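Local coordinates for ethanolamine utilization protein EutL (Clostridium perfringens E str. JGS1987, PDB 4TME) that forms a trimeric shell protein of the ethanolamine-utilisation bacterial microcompartment and binds ethanolamine, which probably acts as an allosteric control on opening of the shell pore, at residues C43-Y48 and Y149-P154; V110-A115 and S120-A125; Y134-K137 and R142-E145. All coordinates share one frame; numbering follows the deposited sequence.

Overall arrangement
Interaction 1 opens first, at 43-48 on the start of helix 44-57, and closes about a hundred residues later at 149-154 on strand 146-152, bringing the two BMC halves together around ethanolamine. The other two contacts lie within that long excursion, one after the other, and neither crosses it. Interaction 2 is the hairpin 110-115 with 120-125, with only four residues in the turn between its segments; its strand 122-128 neighbours strand 146-152, and the centres of interactions 1 and 2 are about 9 Å apart. Interaction 3, 134-137 with 142-145, folds the short link before strand 146-152 back against helix 133-139, its centre about 24 Å from that of interaction 2.

Interaction 1 of 3, residues C43-Y48 and Y149-P154; sequences CDDVTY and YLVAPP. With ETA (ethanolamine), chain K; ETA (ethanolamine), chain J.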
# COMPACT_ATOMS: atom_id res chain seq x y z
N CYS C 43 -1.32 -12.60 -10.98
CA CYS C 43 -1.59 -13.39 -9.76
C CYS C 43 -0.30 -13.64 -9.01
O CYS C 43 0.57 -14.37 -9.48
CB CYS C 43 -2.26 -14.72 -10.10
SG CYS C 43 -2.57 -15.72 -8.61
N ASP C 44 -0.15 -13.00 -7.86
CA ASP C 44 1.15 -13.06 -7.18
C ASP C 44 1.48 -14.44 -6.59
O ASP C 44 2.55 -14.98 -6.85
CB ASP C 44 1.27 -11.94 -6.11
CG ASP C 44 0.17 -11.96 -5.04
OD1 ASP C 44 -0.86 -12.64 -5.20
OD2 ASP C 44 0.38 -11.22 -4.03
N ASP C 45 0.58 -15.07 -5.83
CA ASP C 45 0.99 -16.30 -5.14
C ASP C 45 1.20 -17.47 -6.11
O ASP C 45 2.06 -18.34 -5.86
CB ASP C 45 -0.02 -16.65 -4.06
CG ASP C 45 -0.11 -15.57 -3.02
OD1 ASP C 45 0.92 -15.34 -2.34
OD2 ASP C 45 -1.18 -14.90 -2.97
N VAL C 46 0.45 -17.50 -7.23
CA VAL C 46 0.76 -18.49 -8.29
C VAL C 46 2.15 -18.22 -8.83
O VAL C 46 2.93 -19.16 -9.04
CB VAL C 46 -0.29 -18.47 -9.42
CG1 VAL C 46 0.22 -19.26 -10.67
CG2 VAL C 46 -1.59 -19.07 -8.91
N THR C 47 2.48 -16.95 -9.04
CA THR C 47 3.80 -16.63 -9.57
C THR C 47 4.91 -16.99 -8.59
O THR C 47 5.94 -17.52 -8.99
CB THR C 47 3.88 -15.15 -9.96
OG1 THR C 47 2.91 -14.94 -10.99
CG2 THR C 47 5.26 -14.77 -10.51
N TYR C 48 4.71 -16.75 -7.30
CA TYR C 48 5.72 -17.12 -6.31
C TYR C 48 5.94 -18.64 -6.29
O TYR C 48 7.08 -19.12 -6.14
CB TYR C 48 5.29 -16.64 -4.91
CG TYR C 48 5.23 -15.13 -4.78
CD1 TYR C 48 6.16 -14.31 -5.42
CD2 TYR C 48 4.20 -14.52 -4.08
CE1 TYR C 48 6.08 -12.91 -5.32
CE2 TYR C 48 4.11 -13.14 -3.96
CZ TYR C 48 5.07 -12.34 -4.58
OH TYR C 48 5.02 -10.96 -4.47
N TYR C 149 0.44 -23.84 1.11
CA TYR C 149 0.50 -22.41 0.76
C TYR C 149 -0.93 -21.91 0.74
O TYR C 149 -1.70 -22.23 -0.17
CB TYR C 149 1.21 -22.27 -0.60
CG TYR C 149 1.65 -20.87 -1.00
CD1 TYR C 149 1.02 -19.72 -0.52
CD2 TYR C 149 2.71 -20.70 -1.89
CE1 TYR C 149 1.44 -18.44 -0.92
CE2 TYR C 149 3.12 -19.47 -2.29
CZ TYR C 149 2.49 -18.34 -1.83
OH TYR C 149 2.92 -17.11 -2.25
N LEU C 150 -1.30 -21.18 1.80
CA LEU C 150 -2.70 -20.84 2.09
C LEU C 150 -2.90 -19.33 2.00
O LEU C 150 -2.22 -18.59 2.72
CB LEU C 150 -3.08 -21.33 3.49
CG LEU C 150 -2.77 -22.81 3.76
CD1 LEU C 150 -3.18 -23.21 5.18
CD2 LEU C 150 -3.46 -23.71 2.74
N VAL C 151 -3.79 -18.88 1.11
CA VAL C 151 -4.04 -17.45 0.94
C VAL C 151 -5.54 -17.19 0.78
O VAL C 151 -6.21 -17.89 0.05
CB VAL C 151 -3.30 -16.89 -0.30
CG1 VAL C 151 -3.51 -15.37 -0.41
CG2 VAL C 151 -1.82 -17.20 -0.21
N ALA C 152 -6.05 -16.19 1.48
CA ALA C 152 -7.43 -15.76 1.31
C ALA C 152 -7.56 -14.31 1.75
O ALA C 152 -6.61 -13.72 2.25
CB ALA C 152 -8.38 -16.66 2.11
N PRO C 153 -8.74 -13.71 1.53
CA PRO C 153 -8.88 -12.33 2.02
C PRO C 153 -8.77 -12.29 3.55
O PRO C 153 -8.86 -13.34 4.19
CB PRO C 153 -10.26 -11.91 1.51
CG PRO C 153 -10.49 -12.81 0.30
CD PRO C 153 -9.90 -14.13 0.73
N PRO C 154 -8.57 -11.11 4.15
CA PRO C 154 -8.12 -11.03 5.55
C PRO C 154 -8.92 -11.83 6.59
O PRO C 154 -8.29 -12.63 7.29
CB PRO C 154 -8.19 -9.52 5.82
CG PRO C 154 -7.85 -8.94 4.47
CD PRO C 154 -8.63 -9.78 3.52
CA ETA K . -4.05 -12.87 -4.37
N ETA K . -3.39 -11.59 -4.51
C ETA K . -4.93 -13.15 -5.58
O ETA K . -4.22 -13.10 -6.79
CA ETA J . 1.19 -13.43 0.52
N ETA J . 1.53 -13.24 -0.87
C ETA J . -0.32 -13.47 0.62
O ETA J . -0.87 -12.20 0.33
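Asp45, in the first turn of helix 44-57, faces Val151 of strand 146-152 with 8.0 Å between their CA atoms, and the two short segments run nearly antiparallel, their axes at 167°. Asp45 carries the contact. Its CG stands anti to its own carbonyl carbon (chi1 -62°), which sends the carboxylate across to the strand. There OD1 receives the hydroxyl of Tyr149, OH to OD1 2.7 Å, on the anti lone pair, the one turned away from OD2. Carboxylate and phenol ring cross steeply, their planes 74° apart. The same OD1 is gripped a second time by the amine of the chain J ethanolamine, N to OD1 2.6 Å. OD2 rests against both methyls of Val151, the nearer being CG1 at 3.5 Å. Beside them Tyr48 turns its ring edge to the phenol, CD2 lying 3.4 Å from Tyr149 OH, while its own hydroxyl goes to Ser67. Asp44 serves the other site: its OD1 takes the amine of the chain K ethanolamine, N to OD1 2.8 Å, and its OD2 is bonded to Ser67. That ligand is also held by Glu82 and Thr182, the chain J molecule by Thr180. The two carboxylates come close, Asp44 OD1 to Asp45 OD2 3.2 Å, with both atoms acceptors. Such crowding of acidic groups is probably made tolerable by the helix N terminus and by the two ligand amines, which would be expected to bind as cations; one buried acidic pair thus serves both ethanolamine sites.

Interaction 2 of 3, residues V110-A115 and S120-A125; sequences VGFVSA and SICYYA. With ETA (ethanolamine), chain K.
Val113 and Tyr123 form a hydrogen-bonded antiparallel pair, each satisfying both the N-H and the carbonyl of the other. Val113 N reaches Tyr123 O at 2.7 Å and almost straight (168°), while the return bond from Tyr123 N to Val113 O is longer, 3.0 Å. One step on, Ser114 and Cys122 make a non-hydrogen-bonded pair, and then Ala115 N donates to Ile121 O at 2.8 Å. In the other direction the strands part, and a water fills the rung: it donates to Gly111 O and accepts from Ala125 N. Polar side-chain ends look outside the pair, Ser114 OG to Asp119 and the backbone of Asn116, Tyr124 OH to Thr49. Tyr123 lays its ring alongside the Val113 side chain, with Val113 CB over one face, 4.2 Å from the ring centroid. Phe112 is sandwiched. Tyr124 CB sits squarely over one face, 3.6 Å from the Phe112 centroid, and the chain K ethanolamine lies over the opposite face, its CA atom 3.3 Å from Phe112 CZ. The Tyr124 ring itself is nearly parallel to that of Phe112, the planes 15° apart, but slid well aside. This is a beta hairpin, joining strand 112-114 to strand 122-128 near one edge of the larger antiparallel sheet, between strands 5-6 and 146-152, and its Phe112 supplies an aromatic wall of the ethanolamine pocket.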
# COMPACT_ATOMS: atom_id res chain seq x y z
N VAL C 110 -2.83 -24.58 -12.07
CA VAL C 110 -2.90 -24.06 -10.72
C VAL C 110 -3.64 -22.73 -10.75
O VAL C 110 -3.84 -22.14 -11.82
CB VAL C 110 -1.51 -23.90 -10.08
CG1 VAL C 110 -0.87 -25.28 -9.85
CG2 VAL C 110 -0.62 -23.02 -10.93
N GLY C 111 -4.10 -22.28 -9.60
CA GLY C 111 -4.74 -20.98 -9.51
C GLY C 111 -5.56 -20.83 -8.27
O GLY C 111 -5.78 -21.80 -7.56
N PHE C 112 -6.00 -19.61 -8.01
CA PHE C 112 -6.97 -19.36 -6.96
C PHE C 112 -8.30 -19.99 -7.36
O PHE C 112 -8.58 -20.19 -8.54
CB PHE C 112 -7.13 -17.87 -6.70
CG PHE C 112 -6.07 -17.29 -5.81
CD1 PHE C 112 -4.73 -17.29 -6.21
CD2 PHE C 112 -6.40 -16.74 -4.59
CE1 PHE C 112 -3.74 -16.77 -5.39
CE2 PHE C 112 -5.42 -16.20 -3.77
CZ PHE C 112 -4.07 -16.21 -4.18
N VAL C 113 -9.09 -20.34 -6.37
CA VAL C 113 -10.38 -20.96 -6.57
C VAL C 113 -11.48 -20.04 -6.06
O VAL C 113 -11.33 -19.41 -5.02
CB VAL C 113 -10.46 -22.30 -5.83
CG1 VAL C 113 -11.87 -22.90 -5.95
CG2 VAL C 113 -9.42 -23.26 -6.40
N SER C 114 -12.55 -19.94 -6.82
CA SER C 114 -13.68 -19.11 -6.43
C SER C 114 -14.49 -19.74 -5.29
O SER C 114 -14.74 -20.93 -5.30
CB SER C 114 -14.62 -18.87 -7.62
OG SER C 114 -15.78 -18.17 -7.16
N ALA C 115 -14.93 -18.90 -4.35
CA ALA C 115 -15.76 -19.35 -3.23
C ALA C 115 -17.23 -18.95 -3.39
O ALA C 115 -18.05 -19.28 -2.52
CB ALA C 115 -15.20 -18.78 -1.91
N SER C 120 -16.24 -13.21 -6.35
CA SER C 120 -15.80 -12.03 -5.61
C SER C 120 -15.11 -12.41 -4.29
O SER C 120 -14.62 -11.55 -3.57
CB SER C 120 -16.99 -11.11 -5.34
OG SER C 120 -17.97 -11.74 -4.54
N ILE C 121 -15.08 -13.71 -3.98
CA ILE C 121 -14.21 -14.21 -2.91
C ILE C 121 -13.46 -15.37 -3.52
O ILE C 121 -14.06 -16.21 -4.16
CB ILE C 121 -15.01 -14.69 -1.67
CG1 ILE C 121 -15.82 -13.54 -1.07
CG2 ILE C 121 -14.07 -15.26 -0.61
CD1 ILE C 121 -16.80 -13.96 0.01
N CYS C 122 -12.15 -15.42 -3.30
CA CYS C 122 -11.33 -16.49 -3.83
C CYS C 122 -10.18 -16.81 -2.88
O CYS C 122 -9.81 -15.97 -2.04
CB CYS C 122 -10.78 -16.13 -5.20
SG CYS C 122 -9.65 -14.71 -5.15
N TYR C 123 -9.60 -17.99 -3.04
CA TYR C 123 -8.54 -18.43 -2.15
C TYR C 123 -7.59 -19.36 -2.87
O TYR C 123 -7.89 -19.90 -3.94
CB TYR C 123 -9.13 -19.16 -0.93
CG TYR C 123 -9.93 -20.38 -1.32
CD1 TYR C 123 -11.29 -20.30 -1.60
CD2 TYR C 123 -9.33 -21.63 -1.40
CE1 TYR C 123 -12.02 -21.42 -1.96
CE2 TYR C 123 -10.05 -22.74 -1.76
CZ TYR C 123 -11.39 -22.64 -2.03
OH TYR C 123 -12.10 -23.77 -2.38
N TYR C 124 -6.42 -19.52 -2.26
CA TYR C 124 -5.36 -20.41 -2.73
C TYR C 124 -5.10 -21.41 -1.64
O TYR C 124 -4.92 -21.03 -0.49
CB TYR C 124 -4.11 -19.59 -3.01
CG TYR C 124 -2.97 -20.23 -3.82
CD1 TYR C 124 -3.19 -20.76 -5.08
CD2 TYR C 124 -1.66 -20.17 -3.34
CE1 TYR C 124 -2.15 -21.27 -5.81
CE2 TYR C 124 -0.60 -20.69 -4.08
CZ TYR C 124 -0.85 -21.22 -5.31
OH TYR C 124 0.21 -21.72 -6.08
N ALA C 125 -5.11 -22.69 -1.99
CA ALA C 125 -4.84 -23.75 -1.03
C ALA C 125 -4.01 -24.80 -1.75
O ALA C 125 -4.53 -25.82 -2.21
CB ALA C 125 -6.13 -24.33 -0.50
CA ETA K . -4.05 -12.87 -4.37
N ETA K . -3.39 -11.59 -4.51
C ETA K . -4.93 -13.15 -5.58
O ETA K . -4.22 -13.10 -6.79
O HOH W 1 -5.68 -23.31 -4.88

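Interaction 3 of 3, residues Y134-K137 and R142-E145; sequences YLSK and REGE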
# COMPACT_ATOMS: atom_id res chain seq x y z
N TYR C 134 13.50 -21.37 -3.09
CA TYR C 134 12.88 -20.10 -2.76
C TYR C 134 11.89 -20.23 -1.60
O TYR C 134 12.02 -19.55 -0.56
CB TYR C 134 12.16 -19.54 -4.00
CG TYR C 134 11.34 -18.32 -3.70
CD1 TYR C 134 11.86 -17.26 -2.96
CD2 TYR C 134 10.03 -18.22 -4.14
CE1 TYR C 134 11.09 -16.15 -2.67
CE2 TYR C 134 9.26 -17.11 -3.85
CZ TYR C 134 9.80 -16.09 -3.12
OH TYR C 134 9.02 -14.99 -2.84
N LEU C 135 10.89 -21.09 -1.76
CA LEU C 135 9.87 -21.24 -0.71
C LEU C 135 10.41 -21.96 0.51
O LEU C 135 9.95 -21.70 1.63
CB LEU C 135 8.63 -21.97 -1.23
CG LEU C 135 7.74 -21.12 -2.15
CD1 LEU C 135 6.60 -22.00 -2.63
CD2 LEU C 135 7.20 -19.85 -1.45
N SER C 136 11.40 -22.84 0.35
CA SER C 136 12.00 -23.48 1.53
C SER C 136 12.74 -22.42 2.36
O SER C 136 12.65 -22.42 3.59
CB SER C 136 12.93 -24.63 1.14
OG SER C 136 14.02 -24.18 0.37
N LYS C 137 13.46 -21.50 1.72
CA LYS C 137 14.11 -20.43 2.47
C LYS C 137 13.11 -19.49 3.10
O LYS C 137 13.29 -19.08 4.24
CB LYS C 137 15.07 -19.63 1.59
CG LYS C 137 16.42 -20.31 1.42
CD LYS C 137 17.25 -19.67 0.31
CE LYS C 137 18.55 -20.44 0.06
NZ LYS C 137 18.30 -21.86 -0.33
N ARG C 142 13.81 -27.31 5.18
CA ARG C 142 14.78 -27.91 4.27
C ARG C 142 14.20 -28.04 2.87
O ARG C 142 13.02 -28.34 2.67
CB ARG C 142 15.24 -29.27 4.78
CG ARG C 142 15.97 -29.20 6.11
CD ARG C 142 17.05 -30.28 6.27
NE ARG C 142 18.16 -30.09 5.34
CZ ARG C 142 19.06 -29.11 5.43
NH1 ARG C 142 18.98 -28.20 6.39
NH2 ARG C 142 20.04 -29.03 4.53
N GLU C 143 15.07 -27.83 1.88
CA GLU C 143 14.69 -27.94 0.50
C GLU C 143 14.10 -29.32 0.22
O GLU C 143 14.64 -30.35 0.64
CB GLU C 143 15.92 -27.70 -0.38
CG GLU C 143 15.68 -26.93 -1.61
CD GLU C 143 16.99 -26.56 -2.26
OE1 GLU C 143 17.50 -25.45 -1.96
OE2 GLU C 143 17.51 -27.40 -3.01
N GLY C 144 12.97 -29.34 -0.48
CA GLY C 144 12.32 -30.57 -0.83
C GLY C 144 11.21 -30.96 0.15
O GLY C 144 10.46 -31.88 -0.11
N GLU C 145 11.14 -30.27 1.28
CA GLU C 145 10.05 -30.49 2.22
C GLU C 145 8.75 -29.94 1.65
O GLU C 145 8.78 -29.08 0.78
CB GLU C 145 10.36 -29.84 3.57
CG GLU C 145 11.39 -30.61 4.37
CD GLU C 145 10.87 -31.95 4.80
OE1 GLU C 145 9.92 -31.98 5.61
OE2 GLU C 145 11.40 -32.96 4.30
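Ser136 and Glu143 meet where helix 133-139 turns its flank to the following loop. Their CA atoms are 5.3 Å apart, near enough for the small serine to lie directly on the loop backbone: Ser136 CB is 3.8 Å from Glu143 CA and 4.0 Å from Arg142 O. The serine hydroxyl lies between its own backbone N and carbonyl carbon (chi1 63°), a turn that folds it back to the helix, where it is hydrogen-bonded to Gly132 O. Toward the loop it offers only van der Waals contact, OG to Glu143 CG 3.8 Å. From there the glutamate runs on extended past the serine, while Lys137 comes off the helix beside it and slants across. The lysine chain is straight until its last torsion, where a bend (chi4 59°) swings the amine toward the carboxylate. Even so, Lys137 NZ and Glu143 OE1 stay 4.0 Å apart, too far for a salt bridge, so at this solvent-exposed surface the attraction is probably loose; Glu143 also touches a crystal neighbour, which may influence its pose. The loop keeps its shape through a type II turn closed by Glu145 N to Arg142 O at 3.0 Å, with Gly144 taking the positive phi (95°). Around the contact, Asp52 of helix 44-57 accepts from Leu135 N, Tyr134 packs on strand 61-67, and Glu145, bonded to Thr131, leads straight into strand 146-152.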